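Local coordinates for ricin B-related lectin (Polyporus squamosus, PDB 5MUA), which couples a galactose-binding ricin-type beta-trefoil lectin domain to a papain-like cysteine protease domain with a calcium-dependent activation mechanism, at the interface of chains A and B. Numbering follows the deposited sequence. Chains: chain A/B, Ricin B-related lectin.

Contact 1: the interface of chains A and B. Residues chain A 171, 173, 282-283; chain B 171, 173, 283, 285.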
loop_
_atom_site.group_PDB
_atom_site.type_symbol
_atom_site.label_atom_id
_atom_site.label_comp_id
_atom_site.label_asym_id
_atom_site.label_seq_id
_atom_site.Cartn_x
_atom_site.Cartn_y
_atom_site.Cartn_z
ATOM N N LYS A 171 -6.572 -9.782 15.903
ATOM C CA LYS A 171 -7.595 -10.036 14.898
ATOM C C LYS A 171 -6.865 -9.937 13.536
ATOM O O LYS A 171 -6.014 -9.065 13.346
ATOM C CB LYS A 171 -8.663 -8.905 15.002
ATOM C CG LYS A 171 -9.862 -9.188 15.943
ATOM C CD LYS A 171 -10.752 -10.376 15.463
ATOM C CE LYS A 171 -10.929 -10.496 13.921
ATOM N NZ LYS A 171 -11.696 -11.647 13.375
ATOM N N TYR A 173 -7.356 -10.452 9.042
ATOM C CA TYR A 173 -8.253 -10.422 7.900
ATOM C C TYR A 173 -7.467 -10.877 6.679
ATOM O O TYR A 173 -6.318 -10.462 6.513
ATOM C CB TYR A 173 -8.708 -8.992 7.672
ATOM C CG TYR A 173 -9.303 -8.394 8.932
ATOM C CD1 TYR A 173 -10.641 -8.607 9.276
ATOM C CD2 TYR A 173 -8.488 -7.731 9.825
ATOM C CE1 TYR A 173 -11.164 -8.080 10.455
ATOM C CE2 TYR A 173 -9.008 -7.223 11.015
ATOM C CZ TYR A 173 -10.343 -7.425 11.310
ATOM O OH TYR A 173 -10.801 -6.928 12.514
ATOM N N TYR A 282 -1.377 -7.016 17.283
ATOM C CA TYR A 282 -2.817 -6.873 17.559
ATOM C C TYR A 282 -3.698 -6.852 16.292
ATOM O O TYR A 282 -4.913 -7.096 16.380
ATOM C CB TYR A 282 -3.123 -5.729 18.478
ATOM C CG TYR A 282 -2.715 -4.387 17.998
ATOM C CD1 TYR A 282 -3.552 -3.611 17.110
ATOM C CD2 TYR A 282 -1.510 -3.819 18.413
ATOM C CE1 TYR A 282 -3.158 -2.333 16.675
ATOM C CE2 TYR A 282 -1.118 -2.543 17.980
ATOM C CZ TYR A 282 -1.944 -1.799 17.130
ATOM O OH TYR A 282 -1.514 -0.552 16.757
ATOM N N PHE A 283 -3.043 -6.696 15.141
ATOM C CA PHE A 283 -3.699 -6.614 13.864
ATOM C C PHE A 283 -2.868 -7.276 12.779
ATOM O O PHE A 283 -1.653 -6.997 12.663
ATOM C CB PHE A 283 -3.965 -5.129 13.529
ATOM C CG PHE A 283 -4.202 -4.846 12.081
ATOM C CD1 PHE A 283 -5.250 -5.420 11.414
ATOM C CD2 PHE A 283 -3.419 -3.917 11.424
ATOM C CE1 PHE A 283 -5.437 -5.177 10.071
ATOM C CE2 PHE A 283 -3.616 -3.642 10.095
ATOM C CZ PHE A 283 -4.629 -4.256 9.418
ATOM N N LYS B 171 -14.172 -3.662 12.964
ATOM C CA LYS B 171 -12.993 -3.193 13.718
ATOM C C LYS B 171 -12.120 -2.326 12.838
ATOM O O LYS B 171 -11.943 -2.601 11.652
ATOM C CB LYS B 171 -12.133 -4.359 14.159
ATOM C CG LYS B 171 -12.817 -5.490 14.929
ATOM C CD LYS B 171 -13.068 -5.176 16.396
ATOM C CE LYS B 171 -13.644 -6.386 17.146
ATOM N NZ LYS B 171 -15.132 -6.363 17.064
ATOM N N TYR B 173 -8.388 0.246 12.860
ATOM C CA TYR B 173 -7.040 0.431 13.398
ATOM C C TYR B 173 -6.499 1.755 12.900
ATOM O O TYR B 173 -6.616 2.060 11.719
ATOM C CB TYR B 173 -6.209 -0.731 12.921
ATOM C CG TYR B 173 -6.794 -2.072 13.363
ATOM C CD1 TYR B 173 -6.615 -2.544 14.674
ATOM C CD2 TYR B 173 -7.620 -2.770 12.533
ATOM C CE1 TYR B 173 -7.164 -3.738 15.079
ATOM C CE2 TYR B 173 -8.220 -3.932 12.945
ATOM C CZ TYR B 173 -7.976 -4.401 14.212
ATOM O OH TYR B 173 -8.580 -5.572 14.585
ATOM N N PHE B 283 -13.837 -4.312 8.371
ATOM C CA PHE B 283 -12.470 -3.948 8.647
ATOM C C PHE B 283 -12.190 -2.551 8.073
ATOM O O PHE B 283 -12.546 -2.246 6.947
ATOM C CB PHE B 283 -11.505 -4.997 8.091
ATOM C CG PHE B 283 -10.140 -4.498 7.857
ATOM C CD1 PHE B 283 -9.350 -4.110 8.906
ATOM C CD2 PHE B 283 -9.629 -4.407 6.571
ATOM C CE1 PHE B 283 -8.072 -3.614 8.685
ATOM C CE2 PHE B 283 -8.337 -3.931 6.354
ATOM C CZ PHE B 283 -7.578 -3.488 7.422
ATOM N N LEU B 285 -8.831 0.494 8.070
ATOM C CA LEU B 285 -7.473 0.912 8.427
ATOM C C LEU B 285 -7.302 2.347 7.967
ATOM O O LEU B 285 -7.676 2.653 6.851
ATOM C CB LEU B 285 -6.422 0.011 7.749
ATOM C CG LEU B 285 -4.959 0.411 7.854
ATOM C CD1 LEU B 285 -4.555 0.282 9.302
ATOM C CD2 LEU B 285 -4.006 -0.452 7.013
#

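Contact 2: the interface of chains A and B. Residues chain A 209, 213, 238, 240, 283; chain B 173-175, 285.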
loop_
_atom_site.group_PDB
_atom_site.type_symbol
_atom_site.label_atom_id
_atom_site.label_comp_id
_atom_site.label_asym_id
_atom_site.label_seq_id
_atom_site.Cartn_x
_atom_site.Cartn_y
_atom_site.Cartn_z
ATOM N N ASP A 209 3.937 2.634 9.721
ATOM C CA ASP A 209 2.740 2.224 9.014
ATOM C C ASP A 209 2.864 2.388 7.510
ATOM O O ASP A 209 2.407 1.572 6.775
ATOM C CB ASP A 209 1.504 2.880 9.592
ATOM C CG ASP A 209 1.603 4.383 9.660
ATOM O OD1 ASP A 209 1.236 5.029 8.684
ATOM O OD2 ASP A 209 2.079 4.850 10.718
ATOM N N THR A 213 2.766 -0.651 4.809
ATOM C CA THR A 213 1.704 -0.573 3.810
ATOM C C THR A 213 2.257 -0.465 2.392
ATOM O O THR A 213 1.775 -1.139 1.527
ATOM C CB THR A 213 0.725 0.650 4.119
ATOM O OG1 THR A 213 0.090 0.402 5.377
ATOM C CG2 THR A 213 -0.371 0.718 3.100
ATOM N N LEU A 238 0.904 -7.821 6.654
ATOM C CA LEU A 238 1.060 -6.570 7.403
ATOM C C LEU A 238 0.619 -6.858 8.847
ATOM O O LEU A 238 -0.359 -7.596 9.087
ATOM C CB LEU A 238 0.145 -5.468 6.797
ATOM C CG LEU A 238 -0.076 -4.166 7.571
ATOM C CD1 LEU A 238 1.122 -3.313 7.450
ATOM C CD2 LEU A 238 -1.252 -3.400 6.975
ATOM N N PHE A 240 0.325 -4.781 12.827
ATOM C CA PHE A 240 0.549 -3.777 13.865
ATOM C C PHE A 240 0.736 -4.546 15.148
ATOM O O PHE A 240 -0.100 -5.420 15.502
ATOM C CB PHE A 240 -0.568 -2.756 14.032
ATOM C CG PHE A 240 -0.782 -1.790 12.846
ATOM C CD1 PHE A 240 0.001 -1.754 11.703
ATOM C CD2 PHE A 240 -1.722 -0.785 12.990
ATOM C CE1 PHE A 240 -0.170 -0.865 10.694
ATOM C CE2 PHE A 240 -1.930 0.115 11.946
ATOM C CZ PHE A 240 -1.169 0.082 10.794
ATOM N N PHE A 283 -3.043 -6.696 15.141
ATOM C CA PHE A 283 -3.699 -6.614 13.864
ATOM C C PHE A 283 -2.868 -7.276 12.779
ATOM O O PHE A 283 -1.653 -6.997 12.663
ATOM C CB PHE A 283 -3.965 -5.129 13.529
ATOM C CG PHE A 283 -4.202 -4.846 12.081
ATOM C CD1 PHE A 283 -5.250 -5.420 11.414
ATOM C CD2 PHE A 283 -3.419 -3.917 11.424
ATOM C CE1 PHE A 283 -5.437 -5.177 10.071
ATOM C CE2 PHE A 283 -3.616 -3.642 10.095
ATOM C CZ PHE A 283 -4.629 -4.256 9.418
ATOM N N TYR B 173 -8.388 0.246 12.860
ATOM C CA TYR B 173 -7.040 0.431 13.398
ATOM C C TYR B 173 -6.499 1.755 12.900
ATOM O O TYR B 173 -6.616 2.060 11.719
ATOM C CB TYR B 173 -6.209 -0.731 12.921
ATOM C CG TYR B 173 -6.794 -2.072 13.363
ATOM C CD1 TYR B 173 -6.615 -2.544 14.674
ATOM C CD2 TYR B 173 -7.620 -2.770 12.533
ATOM C CE1 TYR B 173 -7.164 -3.738 15.079
ATOM C CE2 TYR B 173 -8.220 -3.932 12.945
ATOM C CZ TYR B 173 -7.976 -4.401 14.212
ATOM O OH TYR B 173 -8.580 -5.572 14.585
ATOM N N LEU B 174 -5.918 2.536 13.802
ATOM C CA LEU B 174 -5.501 3.870 13.525
ATOM C C LEU B 174 -3.986 3.842 13.406
ATOM O O LEU B 174 -3.333 3.129 14.186
ATOM C CB LEU B 174 -5.949 4.764 14.738
ATOM C CG LEU B 174 -5.282 6.093 15.042
ATOM C CD1 LEU B 174 -5.844 7.041 13.998
ATOM C CD2 LEU B 174 -5.598 6.645 16.434
ATOM N N SER B 175 -3.445 4.621 12.481
ATOM C CA SER B 175 -2.047 4.700 12.144
ATOM C C SER B 175 -1.271 5.913 12.678
ATOM O O SER B 175 -0.134 5.778 13.056
ATOM C CB SER B 175 -1.888 4.635 10.621
ATOM O OG SER B 175 -2.526 3.469 10.153
ATOM N N LEU B 285 -8.831 0.494 8.070
ATOM C CA LEU B 285 -7.473 0.912 8.427
ATOM C C LEU B 285 -7.302 2.347 7.967
ATOM O O LEU B 285 -7.676 2.653 6.851
ATOM C CB LEU B 285 -6.422 0.011 7.749
ATOM C CG LEU B 285 -4.959 0.411 7.854
ATOM C CD1 LEU B 285 -4.555 0.282 9.302
ATOM C CD2 LEU B 285 -4.006 -0.452 7.013
#

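Contact 3: the interface of chains A and B. Residues chain A 176, 217, 220-221, 224; chain B 205-206, 209-210, 214.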
loop_
_atom_site.group_PDB
_atom_site.type_symbol
_atom_site.label_atom_id
_atom_site.label_comp_id
_atom_site.label_asym_id
_atom_site.label_seq_id
_atom_site.Cartn_x
_atom_site.Cartn_y
_atom_site.Cartn_z
ATOM N N ASP A 176 -7.342 -13.346 -0.020
ATOM C CA ASP A 176 -7.241 -14.236 -1.191
ATOM C C ASP A 176 -7.227 -15.681 -0.726
ATOM O O ASP A 176 -6.902 -15.970 0.404
ATOM C CB ASP A 176 -6.011 -13.917 -1.998
ATOM C CG ASP A 176 -6.050 -12.493 -2.614
ATOM O OD1 ASP A 176 -6.803 -12.300 -3.593
ATOM O OD2 ASP A 176 -5.311 -11.583 -2.168
ATOM N N GLY A 217 2.018 -3.209 -0.753
ATOM C CA GLY A 217 1.649 -2.821 -2.104
ATOM C C GLY A 217 2.700 -3.085 -3.164
ATOM O O GLY A 217 2.361 -3.429 -4.304
ATOM N N ALA A 220 2.399 -6.667 -4.194
ATOM C CA ALA A 220 1.285 -6.868 -5.078
ATOM C C ALA A 220 1.554 -6.385 -6.489
ATOM O O ALA A 220 1.188 -7.081 -7.474
ATOM C CB ALA A 220 0.052 -6.166 -4.507
ATOM N N LYS A 221 2.200 -5.212 -6.636
ATOM C CA LYS A 221 2.489 -4.698 -7.969
ATOM C C LYS A 221 3.483 -5.585 -8.720
ATOM O O LYS A 221 3.403 -5.765 -9.937
ATOM C CB LYS A 221 3.010 -3.276 -7.914
ATOM C CG LYS A 221 1.916 -2.284 -7.585
ATOM C CD LYS A 221 2.343 -0.833 -7.837
ATOM C CE LYS A 221 3.681 -0.528 -7.196
ATOM N NZ LYS A 221 3.911 0.910 -7.215
ATOM N N ASN A 224 1.664 -8.477 -10.079
ATOM C CA ASN A 224 0.894 -8.129 -11.251
ATOM C C ASN A 224 1.796 -7.984 -12.456
ATOM O O ASN A 224 1.417 -8.368 -13.558
ATOM C CB ASN A 224 0.170 -6.822 -11.008
ATOM C CG ASN A 224 -0.605 -6.399 -12.210
ATOM O OD1 ASN A 224 -1.495 -7.084 -12.671
ATOM N ND2 ASN A 224 -0.253 -5.259 -12.708
ATOM N N ILE B 205 -4.700 -12.119 -8.116
ATOM C CA ILE B 205 -3.388 -11.612 -8.363
ATOM C C ILE B 205 -3.362 -10.060 -8.442
ATOM O O ILE B 205 -2.398 -9.442 -8.075
ATOM C CB ILE B 205 -2.831 -12.304 -9.618
ATOM C CG1 ILE B 205 -1.337 -12.104 -9.759
ATOM C CG2 ILE B 205 -3.573 -11.876 -10.912
ATOM C CD1 ILE B 205 -0.461 -12.577 -8.591
ATOM N N PHE B 206 -4.451 -9.495 -8.917
ATOM C CA PHE B 206 -4.648 -8.055 -8.850
ATOM C C PHE B 206 -6.129 -7.703 -8.899
ATOM O O PHE B 206 -6.671 -7.247 -9.874
ATOM C CB PHE B 206 -3.847 -7.310 -9.904
ATOM C CG PHE B 206 -3.464 -5.948 -9.430
ATOM C CD1 PHE B 206 -2.333 -5.775 -8.622
ATOM C CD2 PHE B 206 -4.238 -4.870 -9.743
ATOM C CE1 PHE B 206 -1.943 -4.540 -8.133
ATOM C CE2 PHE B 206 -3.877 -3.613 -9.218
ATOM C CZ PHE B 206 -2.745 -3.448 -8.436
ATOM N N ASP B 209 -8.707 -6.167 -3.353
ATOM C CA ASP B 209 -7.788 -5.945 -2.287
ATOM C C ASP B 209 -6.525 -5.232 -2.751
ATOM O O ASP B 209 -5.986 -4.389 -2.017
ATOM C CB ASP B 209 -7.489 -7.203 -1.470
ATOM C CG ASP B 209 -6.834 -8.340 -2.292
ATOM O OD1 ASP B 209 -5.591 -8.347 -2.425
ATOM O OD2 ASP B 209 -7.626 -9.161 -2.827
ATOM N N ASP B 210 -6.038 -5.556 -3.925
ATOM C CA ASP B 210 -4.793 -4.996 -4.419
ATOM C C ASP B 210 -4.994 -3.529 -4.848
ATOM O O ASP B 210 -4.205 -2.685 -4.533
ATOM C CB ASP B 210 -4.248 -5.847 -5.548
ATOM C CG ASP B 210 -3.974 -7.245 -5.079
ATOM O OD1 ASP B 210 -3.030 -7.386 -4.269
ATOM O OD2 ASP B 210 -4.782 -8.132 -5.417
ATOM N N VAL B 214 -2.894 -0.835 -2.864
ATOM C CA VAL B 214 -1.934 -0.135 -3.655
ATOM C C VAL B 214 -2.311 1.375 -3.667
ATOM O O VAL B 214 -1.414 2.203 -3.544
ATOM C CB VAL B 214 -1.776 -0.702 -5.094
ATOM C CG1 VAL B 214 -0.939 0.205 -5.981
ATOM C CG2 VAL B 214 -1.114 -2.077 -5.020
HETATM O O HOH W 1 0.100 -9.487 -7.169
#

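Contact 1: the interface of chains A and B
In A:Phe283, CG stands anti to the backbone N (chi1 160°); in B:Tyr173 it lies anti to the carbonyl carbon (chi1 -58°). With those turns the two rings face each other across the junction of two papain-like domains, on strands 283-285 and 170-173 of the chimerolectin. They form an offset stack with their planes 17° apart, and A:Phe283 CD1 sits 3.7 Å from B:Tyr173 CE2 above the rim of the tyrosine ring. The two-fold twin repeats this, with B:Phe283 CB over the face of the A:Tyr173 ring, 3.9 Å from its centroid. Between the pairs, the two phenylalanine side chains come in at about a right angle and touch through rim atoms, A:Phe283 CE1 3.4 Å from B:Phe283 CE1. The tyrosines approach from opposite directions, CE2 of A:Tyr173 lying 3.9 Å from CE2 of B:Tyr173. Their phenol hydroxyls meet in a weak hydrogen bond of 3.3 Å between A:Tyr173 OH and B:Tyr173 OH, its direction undecided, each oxygen lying in the plane of the other ring at its edge. The methylene CB of B:Lys171 packs 3.3 Å from A:Tyr173 OH. On the outer flank A:Tyr282, which also lines the pocket of the inhibitor E64, presents the edge of its ring to B:Tyr173, CE1 to CD1 4.0 Å, the two side chains sliding past each other in opposite directions.

Contact 2: the interface of chains A and B
B:Leu285 packs from strand 283-285 against apolar side chains of the facing papain-like domain, and its two methyls divide the work. CD1 comes in obliquely over the rim of the A:Phe240 ring, 3.7 Å from CZ and about as near to CE2. The other methyl, CD2, meets A:Leu238 CD2 tip to tip at 4.0 Å, both leucines pointing toward each other from opposite chains. On the same side of the A:Phe240 ring as B:Leu285 CD1, within chain A, A:Phe283 CD2 lies over the rim of the face; A:Phe283 in turn bears the stacked ring of B:Tyr173. Further out the partners turn polar. The hydroxyl OG of B:Ser175 lies 3.7 Å from A:Phe240 CZ, and its CB packs against the carboxylate carbon CG of A:Asp209 at 3.6 Å. In A:Asp209, CG is wedged between the backbone N and the carbonyl carbon (chi1 54°), which turns the carboxylate toward B:Ser175; OD2 comes to 3.4 Å from B:Ser175 O. A:Thr213, one turn further along helix 208-226, donates OG1 to A:Asp209 O at 2.9 Å. B:Ser175 and A:Asp209 both belong to calcium sites of this protein. The patch thus joins the domain pairing, a calcium-binding rim and A:Phe240 of the E64 pocket, so that metal binding, dimer contact and active site may be linked, if the pairing in the deposited assembly also forms in solution.

Contact 3: the interface of chains A and B
A:Asn224 packs against B:Phe206, where helix 208-226 of one papain-like cysteine protease domain meets the loop leading into the same helix of the other. With CG anti to the backbone N (chi1 178°), the side chain crosses the phenylalanine at a slant, from its ring to its base. CB of A:Asn224 touches the ring at CD1 of B:Phe206, 3.6 Å away; the amide carbon CG comes next, 4.0 Å from B:Phe206 CG; and the carbonyl oxygen OD1 ends 3.6 Å from B:Phe206 CB. The amide and ring planes are 40° apart, far from a flat stack. B:Asp210 CB covers the rim of one face of that ring from within chain B. Beside it, a water lies 2.7 Å from each of A:Ala220 O and B:Ile205 O, bridging the two backbone carbonyls. At the far end A:Asp176 and B:Asp209 bring their carboxylates together, OD2 of A:Asp176 3.3 Å from OD1 of B:Asp209, planes 72° apart. Both residues are calcium ligands, as is B:Asp210. Calcium held between the chains would probably offset the like charges, and A:Asp176 may add a ligand from the second chain. Along the helices, B:Val214 fits between A:Gly217 and A:Lys221: its CG1 meets A:Lys221 CD at 3.9 Å, while CG2 lies over the A:Gly217 backbone. The methyl CB of A:Ala220 rests 3.3 Å from the carboxylate oxygen OD1 of B:Asp210.

Contact 1 and contact 2 are neighbours, their C-alpha centres about 7 Å apart, and they share A:Phe283, B:Tyr173 and B:Leu285, so they make one continuous strip. Contact 3 stands about 19 Å from contact 1 and 17 Å from contact 2. Helix 208-226, which begins at the catalytic cysteine, serves contact 2 from chain A and contact 3 from both chains. Contact 1 straddles the two-fold axis; contacts 2 and 3 each recur with the chains exchanged. Calcium ligands from opposite chains meet in contacts 2 and 3; if this pairing also forms in solution, dimer formation and calcium binding may support each other.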